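Local coordinates for periplasmic branched-chain amino acid-binding protein (Burkholderia mallei, PDB 3I09), which probably binds branched-chain amino acids or related small molecules in the periplasm for an ABC transporter, holding acetoacetic acid here in the cleft of a type I periplasmic binding fold, at residues A18-Q23 with I233-A238; R262-R267 with K274-L279; S14-D19 with H177-S182; L201-A204 with N210-K213. All blocks are in the same frame, centred on the assembly; numbering follows the deposited sequence.

Interaction 1 (A18-Q23 with I233-A238); sequences ADIDGQ and INDVHA. With EDO (1,2-ethanediol), chain G.
Ile-20 and Asn-234 meet by packing alone, without a hydrogen bond between the two segments. The amide oxygen OD1 of Asn-234 rests 3.6 Å from Ile-20 CA and 3.7 Å from the methyl CG2 of the same isoleucine, the two side chains crossing at a slant. CG of Asn-234 lies anti to its own carbonyl carbon (chi1 -48°), which sends the amide out from the helix 233-239 into the bend around Asp-19 and Ile-20. CG2 of Ile-20 also reaches Asp-235 OD1, at 3.9 Å.

Polar contacts are poorly formed. Asn-234 ND2 is 3.4 Å from Asp-19 O, but the angle is too poor for a hydrogen bond, and Asn-234 OD1 is buried without a polar partner. A 1,2-ethanediol, probably from the crystallisation liquor, lodges beside Asp-19, Ile-20 and Asp-235; its O1 approaches Asp-235 OD1 so closely that the details of that bond are doubtful.

Ile-20 also lines the acetoacetic acid pocket. Residues 18-21 lead into helix 22-36, with Leu-279 of helix 278-297 against Ile-20, while helix 233-239 follows strand 225-228, an outermost strand of the four-stranded parallel sheet.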
loop_
_atom_site.group_PDB
_atom_site.type_symbol
_atom_site.label_atom_id
_atom_site.label_comp_id
_atom_site.label_asym_id
_atom_site.label_seq_id
_atom_site.Cartn_x
_atom_site.Cartn_y
_atom_site.Cartn_z
ATOM N N ALA A 18 -4.367 -4.133 10.810
ATOM C CA ALA A 18 -3.285 -4.764 11.586
ATOM C C ALA A 18 -2.747 -6.023 10.900
ATOM O O ALA A 18 -1.538 -6.243 10.892
ATOM C CB ALA A 18 -3.759 -5.107 13.024
ATOM N N ASP A 19 -3.624 -6.817 10.299
ATOM C CA ASP A 19 -3.196 -8.109 9.737
ATOM C C ASP A 19 -2.356 -7.920 8.514
ATOM O O ASP A 19 -1.420 -8.671 8.294
ATOM C CB ASP A 19 -4.392 -9.005 9.371
ATOM C CG ASP A 19 -5.135 -9.526 10.562
ATOM O OD1 ASP A 19 -4.537 -9.681 11.646
ATOM O OD2 ASP A 19 -6.343 -9.804 10.389
ATOM N N ILE A 20 -2.682 -6.924 7.689
ATOM C CA ILE A 20 -1.979 -6.749 6.408
ATOM C C ILE A 20 -0.593 -6.070 6.591
ATOM O O ILE A 20 0.250 -6.082 5.696
ATOM C CB ILE A 20 -2.844 -5.937 5.383
ATOM C CG1 ILE A 20 -3.207 -4.559 5.932
ATOM C CG2 ILE A 20 -4.112 -6.694 4.978
ATOM C CD1 ILE A 20 -3.821 -3.653 4.881
ATOM N N ASP A 21 -0.360 -5.462 7.751
ATOM C CA ASP A 21 0.886 -4.756 8.031
ATOM C C ASP A 21 1.176 -4.960 9.512
ATOM O O ASP A 21 1.635 -6.065 9.913
ATOM C CB ASP A 21 0.800 -3.266 7.599
ATOM C CG ASP A 21 2.140 -2.532 7.715
ATOM O OD1 ASP A 21 3.216 -3.180 7.472
ATOM O OD2 ASP A 21 2.145 -1.297 8.021
ATOM N N GLY A 22 0.884 -3.969 10.353
ATOM C CA GLY A 22 0.912 -4.181 11.807
ATOM C C GLY A 22 2.196 -4.805 12.355
ATOM O O GLY A 22 3.309 -4.461 11.917
ATOM N N GLN A 23 2.043 -5.688 13.350
ATOM C CA GLN A 23 3.162 -6.344 14.012
ATOM C C GLN A 23 4.037 -7.127 13.024
ATOM O O GLN A 23 5.244 -7.201 13.180
ATOM C CB GLN A 23 2.668 -7.274 15.155
ATOM C CG GLN A 23 3.698 -8.376 15.577
ATOM N N ILE A 233 -3.365 -10.210 0.510
ATOM C CA ILE A 233 -3.497 -11.658 0.665
ATOM C C ILE A 233 -4.287 -12.018 1.931
ATOM O O ILE A 233 -5.045 -12.973 1.921
ATOM C CB ILE A 233 -2.105 -12.366 0.612
ATOM C CG1 ILE A 233 -2.282 -13.840 0.284
ATOM C CG2 ILE A 233 -1.288 -12.181 1.939
ATOM C CD1 ILE A 233 -0.974 -14.604 0.226
ATOM N N ASN A 234 -4.183 -11.209 2.980
ATOM C CA ASN A 234 -4.878 -11.491 4.245
ATOM C C ASN A 234 -6.392 -11.313 4.115
ATOM O O ASN A 234 -7.188 -11.961 4.825
ATOM C CB ASN A 234 -4.369 -10.578 5.367
ATOM C CG ASN A 234 -2.869 -10.534 5.432
ATOM O OD1 ASN A 234 -2.224 -9.858 4.588
ATOM N ND2 ASN A 234 -2.287 -11.306 6.362
ATOM N N ASP A 235 -6.783 -10.415 3.212
ATOM C CA ASP A 235 -8.191 -10.171 2.947
ATOM C C ASP A 235 -8.797 -11.395 2.238
ATOM O O ASP A 235 -9.888 -11.865 2.569
ATOM C CB ASP A 235 -8.354 -8.896 2.105
ATOM C CG ASP A 235 -7.717 -7.641 2.739
ATOM O OD1 ASP A 235 -7.843 -7.438 3.967
ATOM O OD2 ASP A 235 -7.122 -6.807 1.982
ATOM N N VAL A 236 -8.072 -11.947 1.264
ATOM C CA VAL A 236 -8.511 -13.205 0.647
ATOM C C VAL A 236 -8.587 -14.350 1.673
ATOM O O VAL A 236 -9.532 -15.147 1.679
ATOM C CB VAL A 236 -7.624 -13.601 -0.556
ATOM C CG1 VAL A 236 -8.125 -14.900 -1.203
ATOM C CG2 VAL A 236 -7.596 -12.455 -1.633
ATOM N N HIS A 237 -7.599 -14.440 2.556
ATOM C CA HIS A 237 -7.551 -15.492 3.537
ATOM C C HIS A 237 -8.781 -15.384 4.465
ATOM O O HIS A 237 -9.387 -16.402 4.807
ATOM C CB HIS A 237 -6.288 -15.337 4.376
ATOM C CG HIS A 237 -6.060 -16.442 5.351
ATOM N ND1 HIS A 237 -6.496 -16.390 6.650
ATOM C CD2 HIS A 237 -5.438 -17.641 5.209
ATOM C CE1 HIS A 237 -6.158 -17.508 7.274
ATOM N NE2 HIS A 237 -5.487 -18.271 6.430
ATOM N N ALA A 238 -9.101 -14.162 4.882
ATOM C CA ALA A 238 -10.275 -13.898 5.734
ATOM C C ALA A 238 -11.580 -14.317 5.057
ATOM O O ALA A 238 -12.497 -14.871 5.707
ATOM C CB ALA A 238 -10.336 -12.388 6.133
HETATM C C1 EDO G . -7.829 -8.874 6.601
HETATM O O1 EDO G . -7.133 -7.670 6.295
HETATM C C2 EDO G . -8.482 -8.712 7.961
HETATM O O2 EDO G . -9.917 -8.614 7.887
#

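Interaction 2 (R262-R267 with K274-L279); sequences RQWAQR and KMPSSL
Pro-276 fits against Trp-264 and Ala-265, two successive residues on one turn of helix 259-272. Its CG comes 3.5 Å from Trp-264 CZ3, at the six-membered end of the indole, approaching obliquely, and CB of the proline stays near the same ring carbon. The two side chains run past each other in opposite directions. CD of Pro-276, next along the pyrrolidine, lies 3.8 Å from the methyl CB of Ala-265, with CG almost as near. Met-275, a selenomethionine modelled in two conformers, adds a looser and less certain contact: in the conformer described, a bend at chi2 (-65°) turns the selenium in toward the helix, with SE 4.1 Å from Ala-265 CB.

The link between two consecutive helices thus packs on the first of them: residues 274-277, which connect helix 259-272 to helix 278-297, pass the side of the first at Met-275 and Pro-276 and then lead away to the second. Ser-277 takes the N-cap position of that second helix, its OG accepting from Leu-279 N at 3.1 Å in a weak bond (angle 125°).

Further out, Trp-264 has two aromatic neighbours: its ring stacks with Phe-317 and meets Tyr-284 edge-to-face. Met-275 touches Trp-255 and Trp-348. Arg-267 makes a salt bridge to Asp-35 of helix 22-36, and Ser-278 OG is hydrogen-bonded to Asp-251 OD1 of strand 248-251.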
loop_
_atom_site.group_PDB
_atom_site.type_symbol
_atom_site.label_atom_id
_atom_site.label_comp_id
_atom_site.label_asym_id
_atom_site.label_seq_id
_atom_site.Cartn_x
_atom_site.Cartn_y
_atom_site.Cartn_z
ATOM N N ARG A 262 9.458 -16.638 -2.703
ATOM C CA ARG A 262 9.141 -17.800 -1.883
ATOM C C ARG A 262 10.164 -17.964 -0.766
ATOM O O ARG A 262 9.833 -18.296 0.370
ATOM C CB ARG A 262 9.127 -19.083 -2.732
ATOM C CG ARG A 262 7.941 -19.219 -3.689
ATOM C CD ARG A 262 8.133 -20.451 -4.686
ATOM N NE ARG A 262 7.335 -20.185 -5.894
ATOM C CZ ARG A 262 7.783 -20.146 -7.142
ATOM N NH1 ARG A 262 9.050 -20.463 -7.448
ATOM N NH2 ARG A 262 6.930 -19.843 -8.112
ATOM N N GLN A 263 11.433 -17.797 -1.098
ATOM C CA GLN A 263 12.486 -18.010 -0.109
ATOM C C GLN A 263 12.390 -16.980 1.026
ATOM O O GLN A 263 12.540 -17.327 2.197
ATOM C CB GLN A 263 13.869 -18.039 -0.785
ATOM C CG GLN A 263 14.025 -19.373 -1.554
ATOM C CD GLN A 263 15.392 -19.668 -2.189
ATOM O OE1 GLN A 263 16.030 -18.812 -2.812
ATOM N NE2 GLN A 263 15.815 -20.919 -2.066
ATOM N N TRP A 264 12.108 -15.724 0.684
ATOM C CA TRP A 264 11.895 -14.736 1.735
ATOM C C TRP A 264 10.633 -15.028 2.551
ATOM O O TRP A 264 10.642 -14.940 3.786
ATOM C CB TRP A 264 11.854 -13.320 1.157
ATOM C CG TRP A 264 11.784 -12.337 2.252
ATOM C CD1 TRP A 264 12.836 -11.890 2.983
ATOM C CD2 TRP A 264 10.603 -11.706 2.811
ATOM N NE1 TRP A 264 12.408 -11.017 3.934
ATOM C CE2 TRP A 264 11.044 -10.896 3.871
ATOM C CE3 TRP A 264 9.236 -11.772 2.535
ATOM C CZ2 TRP A 264 10.180 -10.113 4.630
ATOM C CZ3 TRP A 264 8.364 -10.957 3.271
ATOM C CH2 TRP A 264 8.839 -10.176 4.338
ATOM N N ALA A 265 9.567 -15.452 1.877
ATOM C CA ALA A 265 8.318 -15.767 2.542
ATOM C C ALA A 265 8.472 -16.911 3.524
ATOM O O ALA A 265 7.850 -16.896 4.593
ATOM C CB ALA A 265 7.197 -16.083 1.529
ATOM N N GLN A 266 9.347 -17.855 3.199
ATOM C CA GLN A 266 9.653 -18.943 4.137
ATOM C C GLN A 266 10.260 -18.441 5.437
ATOM O O GLN A 266 9.915 -18.947 6.521
ATOM C CB GLN A 266 10.617 -19.946 3.486
ATOM C CG GLN A 266 9.962 -20.866 2.472
ATOM C CD GLN A 266 10.953 -21.862 1.913
ATOM O OE1 GLN A 266 12.050 -21.495 1.508
ATOM N NE2 GLN A 266 10.574 -23.141 1.899
ATOM N N ARG A 267 11.199 -17.483 5.338
ATOM C CA ARG A 267 11.822 -16.857 6.524
ATOM C C ARG A 267 10.800 -16.088 7.346
ATOM O O ARG A 267 10.781 -16.155 8.592
ATOM C CB ARG A 267 12.958 -15.948 6.118
ATOM C CG ARG A 267 14.051 -16.689 5.340
ATOM C CD ARG A 267 15.231 -15.812 5.022
ATOM N NE ARG A 267 15.862 -15.356 6.257
ATOM C CZ ARG A 267 16.292 -14.110 6.463
ATOM N NH1 ARG A 267 16.188 -13.197 5.525
ATOM N NH2 ARG A 267 16.817 -13.786 7.633
ATOM N N LYS A 274 2.218 -16.983 9.043
ATOM C CA LYS A 274 1.330 -16.590 7.963
ATOM C C LYS A 274 2.214 -16.246 6.785
ATOM O O LYS A 274 3.405 -15.925 6.974
ATOM C CB LYS A 274 0.567 -15.319 8.351
ATOM C CG LYS A 274 -0.404 -15.545 9.471
ATOM C CD LYS A 274 -1.155 -14.290 9.740
ATOM C CE LYS A 274 -2.471 -14.626 10.386
ATOM N NZ LYS A 274 -2.214 -15.109 11.752
HETATM N N MSE A 275 1.660 -16.278 5.578
HETATM C CA MSE A 275 2.381 -15.787 4.409
HETATM C C MSE A 275 2.377 -14.276 4.519
HETATM O O MSE A 275 1.386 -13.704 4.956
HETATM C CB MSE A 275 1.686 -16.141 3.091
HETATM C CG MSE A 275 1.833 -17.531 2.646
HETATM SE SE MSE A 275 3.641 -17.974 2.227
HETATM C CE MSE A 275 3.322 -19.896 1.967
ATOM N N PRO A 276 3.458 -13.622 4.091
ATOM C CA PRO A 276 3.471 -12.166 4.157
ATOM C C PRO A 276 2.644 -11.534 3.048
ATOM O O PRO A 276 2.553 -12.040 1.931
ATOM C CB PRO A 276 4.956 -11.809 3.968
ATOM C CG PRO A 276 5.485 -12.954 3.118
ATOM C CD PRO A 276 4.756 -14.167 3.648
ATOM N N SER A 277 2.069 -10.382 3.355
ATOM C CA SER A 277 1.464 -9.526 2.352
ATOM C C SER A 277 2.543 -8.728 1.614
ATOM O O SER A 277 3.715 -8.665 2.039
ATOM C CB SER A 277 0.523 -8.492 2.986
ATOM O OG SER A 277 1.250 -7.456 3.680
ATOM N N SER A 278 2.136 -8.078 0.541
ATOM C CA SER A 278 3.032 -7.194 -0.200
ATOM C C SER A 278 3.566 -6.004 0.678
ATOM O O SER A 278 4.676 -5.523 0.457
ATOM C CB SER A 278 2.339 -6.668 -1.461
ATOM O OG SER A 278 1.189 -5.893 -1.131
ATOM N N LEU A 279 2.795 -5.576 1.681
ATOM C CA LEU A 279 3.253 -4.521 2.581
ATOM C C LEU A 279 4.372 -4.982 3.485
ATOM O O LEU A 279 5.324 -4.265 3.718
ATOM C CB LEU A 279 2.078 -3.955 3.401
ATOM C CG LEU A 279 0.867 -3.486 2.625
ATOM C CD1 LEU A 279 -0.145 -2.910 3.595
ATOM C CD2 LEU A 279 1.224 -2.447 1.525
#

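Interaction 3 (S14-D19 with H177-S182); sequences SGLYAD and HPLSAS
Leu-16 and Ser-180 face each other across two irregular loops, their CA atoms 6.5 Å apart. Gly-15 to Ala-18 form a type I beta turn closed by Ala-18 N to Gly-15 O, with Leu-16 and Tyr-17 at its central positions; opposite, Ser-180 adopts a left-handed helical conformation that bends the chain after Leu-179. Both loops follow strands, 5-11 and 170-177, of two different sheets, so the contact spans the two lobes of the type I periplasmic binding fold at the ligand cleft.

Methyls make the direct contact. CD1 of Leu-179 lies 3.8 Å from Leu-16 CD1 and 3.5 Å from Tyr-17 OH; the Leu-179 side chain lies aslant to both. The first torsion of Leu-16 (chi1 77°) wedges its CG between backbone N and carbonyl carbon, which brings CG 3.6 Å above the Tyr-17 ring plane, over the ring centre. Tyr-17 lines the acetoacetic acid pocket, and its OH is hydrogen-bonded to Tyr-150 OH, another residue of that pocket. Asp-207 of helix 205-217 touches both leucines and accepts from Ser-180 N.

A water provides the polar link between the loops: it accepts from Leu-16 N and is hydrogen-bonded to Ser-180 OG. Within the second loop, His-177 ND1 donates to Pro-178 O at 2.8 Å, almost in its own ring plane but 55° out of the carbonyl plane.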
loop_
_atom_site.group_PDB
_atom_site.type_symbol
_atom_site.label_atom_id
_atom_site.label_comp_id
_atom_site.label_asym_id
_atom_site.label_seq_id
_atom_site.Cartn_x
_atom_site.Cartn_y
_atom_site.Cartn_z
ATOM N N SER A 14 -3.568 -2.339 15.760
ATOM C CA SER A 14 -4.718 -2.827 16.526
ATOM C C SER A 14 -6.074 -2.880 15.824
ATOM O O SER A 14 -6.977 -3.545 16.319
ATOM C CB SER A 14 -4.860 -2.019 17.833
ATOM O OG SER A 14 -4.879 -0.608 17.636
ATOM N N GLY A 15 -6.244 -2.196 14.701
ATOM C CA GLY A 15 -7.544 -2.089 14.035
ATOM C C GLY A 15 -7.615 -2.850 12.706
ATOM O O GLY A 15 -6.971 -3.904 12.532
ATOM N N LEU A 16 -8.393 -2.312 11.778
ATOM C CA LEU A 16 -8.786 -3.031 10.568
ATOM C C LEU A 16 -7.610 -3.284 9.588
ATOM O O LEU A 16 -7.772 -4.042 8.632
ATOM C CB LEU A 16 -9.894 -2.299 9.843
ATOM C CG LEU A 16 -9.539 -1.060 9.004
ATOM C CD1 LEU A 16 -10.762 -0.630 8.211
ATOM C CD2 LEU A 16 -9.031 0.121 9.861
ATOM N N TYR A 17 -6.468 -2.627 9.796
ATOM C CA TYR A 17 -5.278 -2.826 8.940
ATOM C C TYR A 17 -4.131 -3.600 9.616
ATOM O O TYR A 17 -3.057 -3.761 9.021
ATOM C CB TYR A 17 -4.758 -1.471 8.425
ATOM C CG TYR A 17 -5.777 -0.690 7.629
ATOM C CD1 TYR A 17 -6.571 -1.307 6.707
ATOM C CD2 TYR A 17 -5.918 0.710 7.793
ATOM C CE1 TYR A 17 -7.496 -0.585 5.943
ATOM C CE2 TYR A 17 -6.840 1.435 7.058
ATOM C CZ TYR A 17 -7.626 0.780 6.121
ATOM O OH TYR A 17 -8.550 1.460 5.360
ATOM N N ALA A 18 -4.367 -4.133 10.810
ATOM C CA ALA A 18 -3.285 -4.764 11.586
ATOM C C ALA A 18 -2.747 -6.023 10.900
ATOM O O ALA A 18 -1.538 -6.243 10.892
ATOM C CB ALA A 18 -3.759 -5.107 13.024
ATOM N N ASP A 19 -3.624 -6.817 10.299
ATOM C CA ASP A 19 -3.196 -8.109 9.737
ATOM C C ASP A 19 -2.356 -7.920 8.514
ATOM O O ASP A 19 -1.420 -8.671 8.294
ATOM C CB ASP A 19 -4.392 -9.005 9.371
ATOM C CG ASP A 19 -5.135 -9.526 10.562
ATOM O OD1 ASP A 19 -4.537 -9.681 11.646
ATOM O OD2 ASP A 19 -6.343 -9.804 10.389
ATOM N N HIS A 177 -18.796 5.666 3.474
ATOM C CA HIS A 177 -18.952 4.983 4.722
ATOM C C HIS A 177 -17.818 5.402 5.636
ATOM O O HIS A 177 -16.745 5.704 5.155
ATOM C CB HIS A 177 -18.992 3.467 4.541
ATOM C CG HIS A 177 -17.692 2.843 4.068
ATOM N ND1 HIS A 177 -16.683 2.501 4.933
ATOM C CD2 HIS A 177 -17.283 2.462 2.832
ATOM C CE1 HIS A 177 -15.687 1.947 4.243
ATOM N NE2 HIS A 177 -16.039 1.895 2.968
ATOM N N PRO A 178 -18.055 5.402 6.952
ATOM C CA PRO A 178 -16.986 5.673 7.879
ATOM C C PRO A 178 -15.914 4.584 7.833
ATOM O O PRO A 178 -16.213 3.419 7.558
ATOM C CB PRO A 178 -17.692 5.682 9.245
ATOM C CG PRO A 178 -18.921 4.839 9.055
ATOM C CD PRO A 178 -19.324 5.106 7.641
ATOM N N LEU A 179 -14.686 4.972 8.136
ATOM C CA LEU A 179 -13.581 4.020 8.272
ATOM C C LEU A 179 -13.964 3.009 9.333
ATOM O O LEU A 179 -14.476 3.370 10.396
ATOM C CB LEU A 179 -12.276 4.740 8.624
ATOM C CG LEU A 179 -11.037 3.850 8.827
ATOM C CD1 LEU A 179 -10.745 3.136 7.528
ATOM C CD2 LEU A 179 -9.791 4.615 9.345
ATOM N N SER A 180 -13.766 1.735 9.024
ATOM C CA SER A 180 -14.104 0.642 9.919
ATOM C C SER A 180 -15.609 0.616 10.275
ATOM O O SER A 180 -15.984 0.491 11.463
ATOM C CB SER A 180 -13.244 0.727 11.177
ATOM O OG SER A 180 -13.049 -0.555 11.717
ATOM N N ALA A 181 -16.448 0.752 9.256
ATOM C CA ALA A 181 -17.915 0.718 9.409
ATOM C C ALA A 181 -18.426 -0.595 10.007
ATOM O O ALA A 181 -17.938 -1.701 9.660
ATOM C CB ALA A 181 -18.599 0.974 8.056
ATOM N N SER A 182 -19.426 -0.505 10.885
ATOM C CA SER A 182 -19.923 -1.711 11.530
ATOM C C SER A 182 -21.153 -2.257 10.820
ATOM O O SER A 182 -21.639 -3.317 11.189
ATOM C CB SER A 182 -20.239 -1.454 12.994
ATOM O OG SER A 182 -21.328 -0.579 13.077
HETATM O O HOH W 1 -10.271 -0.486 13.108
#

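Interaction 4 (L201-A204 with N210-K213); sequences LANA and NAIK
Leu-201 points from the end of strand 198-202 toward Ala-211 and Ile-212 on helix 205-217, the strand-to-helix packing of a beta-alpha-beta unit that continues into strand 225-228. Leu-201 CA and Ala-211 CA are 8.1 Å apart, a gap filled by side chains. CB of Leu-201 heads for the helix but makes no close contact with it, standing 5.9 Å from Ala-211 CB. CG, anti to the carbonyl carbon (chi1 -61°), moves further in and divides the two methyls between two helix residues. CD1 meets the ethyl arm of Ile-212, 3.6 Å from CG1 and also close to the terminal CD1; here the leucine and isoleucine chains cross at about a right angle. CD2 reaches the methyl of Ala-211 more loosely, at 4.3 Å from CB.

Leu-146 of the adjoining strand 142-148 touches both Leu-201 and Ala-211, while Leu-239 and Met-231 pack on Ile-212. Beyond the strand the chain kinks at Ala-202, the centre of an inverse gamma turn with a weak bond from Asn-203 N to Leu-201 O, and then reaches Ala-204 of the acetoacetic acid pocket. Asn-203 turns toward the helix as well. Its OD1 is hydrogen-bonded to Thr-208 OG1 and its ND2 to His-177 NE2, which fixes the rotation of the amide and leaves ND2 4.2 Å from Ala-211 CB.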
loop_
_atom_site.group_PDB
_atom_site.type_symbol
_atom_site.label_atom_id
_atom_site.label_comp_id
_atom_site.label_asym_id
_atom_site.label_seq_id
_atom_site.Cartn_x
_atom_site.Cartn_y
_atom_site.Cartn_z
ATOM N N LEU A 201 -15.146 -0.903 -4.823
ATOM C CA LEU A 201 -14.841 -0.847 -3.401
ATOM C C LEU A 201 -13.623 0.019 -3.150
ATOM O O LEU A 201 -12.476 -0.454 -3.239
ATOM C CB LEU A 201 -14.573 -2.255 -2.895
ATOM C CG LEU A 201 -15.765 -3.190 -3.058
ATOM C CD1 LEU A 201 -15.376 -4.625 -2.665
ATOM C CD2 LEU A 201 -16.967 -2.695 -2.252
ATOM N N ALA A 202 -13.858 1.315 -2.928
ATOM C CA ALA A 202 -12.779 2.275 -2.675
ATOM C C ALA A 202 -12.530 2.304 -1.174
ATOM O O ALA A 202 -12.770 3.307 -0.479
ATOM C CB ALA A 202 -13.166 3.693 -3.228
ATOM N N ASN A 203 -12.032 1.182 -0.670
ATOM C CA ASN A 203 -11.804 1.001 0.761
ATOM C C ASN A 203 -10.792 -0.133 0.881
ATOM O O ASN A 203 -10.304 -0.583 -0.146
ATOM C CB ASN A 203 -13.111 0.742 1.519
ATOM C CG ASN A 203 -13.889 -0.501 1.039
ATOM O OD1 ASN A 203 -13.346 -1.433 0.458
ATOM N ND2 ASN A 203 -15.166 -0.555 1.419
ATOM N N ALA A 204 -10.453 -0.553 2.086
ATOM C CA ALA A 204 -9.324 -1.494 2.264
ATOM C C ALA A 204 -9.493 -2.326 3.520
ATOM O O ALA A 204 -10.306 -2.015 4.406
ATOM C CB ALA A 204 -8.025 -0.727 2.344
ATOM N N ASN A 210 -15.474 -6.847 5.171
ATOM C CA ASN A 210 -16.849 -6.741 5.676
ATOM C C ASN A 210 -17.840 -6.350 4.590
ATOM O O ASN A 210 -18.965 -6.867 4.586
ATOM C CB ASN A 210 -16.927 -5.801 6.876
ATOM C CG ASN A 210 -16.300 -6.411 8.122
ATOM O OD1 ASN A 210 -16.305 -7.659 8.293
ATOM N ND2 ASN A 210 -15.790 -5.566 9.008
ATOM N N ALA A 211 -17.427 -5.495 3.646
ATOM C CA ALA A 211 -18.306 -5.079 2.551
ATOM C C ALA A 211 -18.586 -6.230 1.603
ATOM O O ALA A 211 -19.693 -6.359 1.103
ATOM C CB ALA A 211 -17.698 -3.892 1.766
ATOM N N ILE A 212 -17.578 -7.047 1.325
ATOM C CA ILE A 212 -17.745 -8.176 0.421
ATOM C C ILE A 212 -18.660 -9.213 1.073
ATOM O O ILE A 212 -19.558 -9.768 0.403
ATOM C CB ILE A 212 -16.404 -8.780 0.002
ATOM C CG1 ILE A 212 -15.684 -7.790 -0.913
ATOM C CG2 ILE A 212 -16.600 -10.130 -0.762
ATOM C CD1 ILE A 212 -14.290 -8.185 -1.247
ATOM N N LYS A 213 -18.449 -9.458 2.365
ATOM C CA LYS A 213 -19.295 -10.390 3.109
ATOM C C LYS A 213 -20.744 -9.960 3.046
ATOM O O LYS A 213 -21.627 -10.768 2.704
ATOM C CB LYS A 213 -18.886 -10.464 4.569
ATOM C CG LYS A 213 -17.714 -11.367 4.818
ATOM C CD LYS A 213 -17.317 -11.329 6.295
ATOM C CE LYS A 213 -16.057 -12.152 6.564
ATOM N NZ LYS A 213 -15.745 -12.279 8.043
#

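Interactions 1 and 3 start from the same loop between strand 5-11 and helix 22-36, sharing Ala-18 and Asp-19, yet reach different parts of the second lobe, with centres 12 Å apart. Interaction 4 lies within that lobe, about 10 Å from interaction 3 by centres, and the two touch through Tyr-17 and Leu-16 on Ala-204 O and through His-177 with Asn-203. Interaction 2 comes last along the chain and adjoins interaction 1 through a probable hydrogen bond from Ser-277 to Ile-20 O; its centre is about 23 Å from that of interaction 3. Pocket residues Ile-20, Tyr-17 and Ala-204 thus connect interactions 1, 3 and 4 around the acetoacetic acid, consistent with a closed cleft.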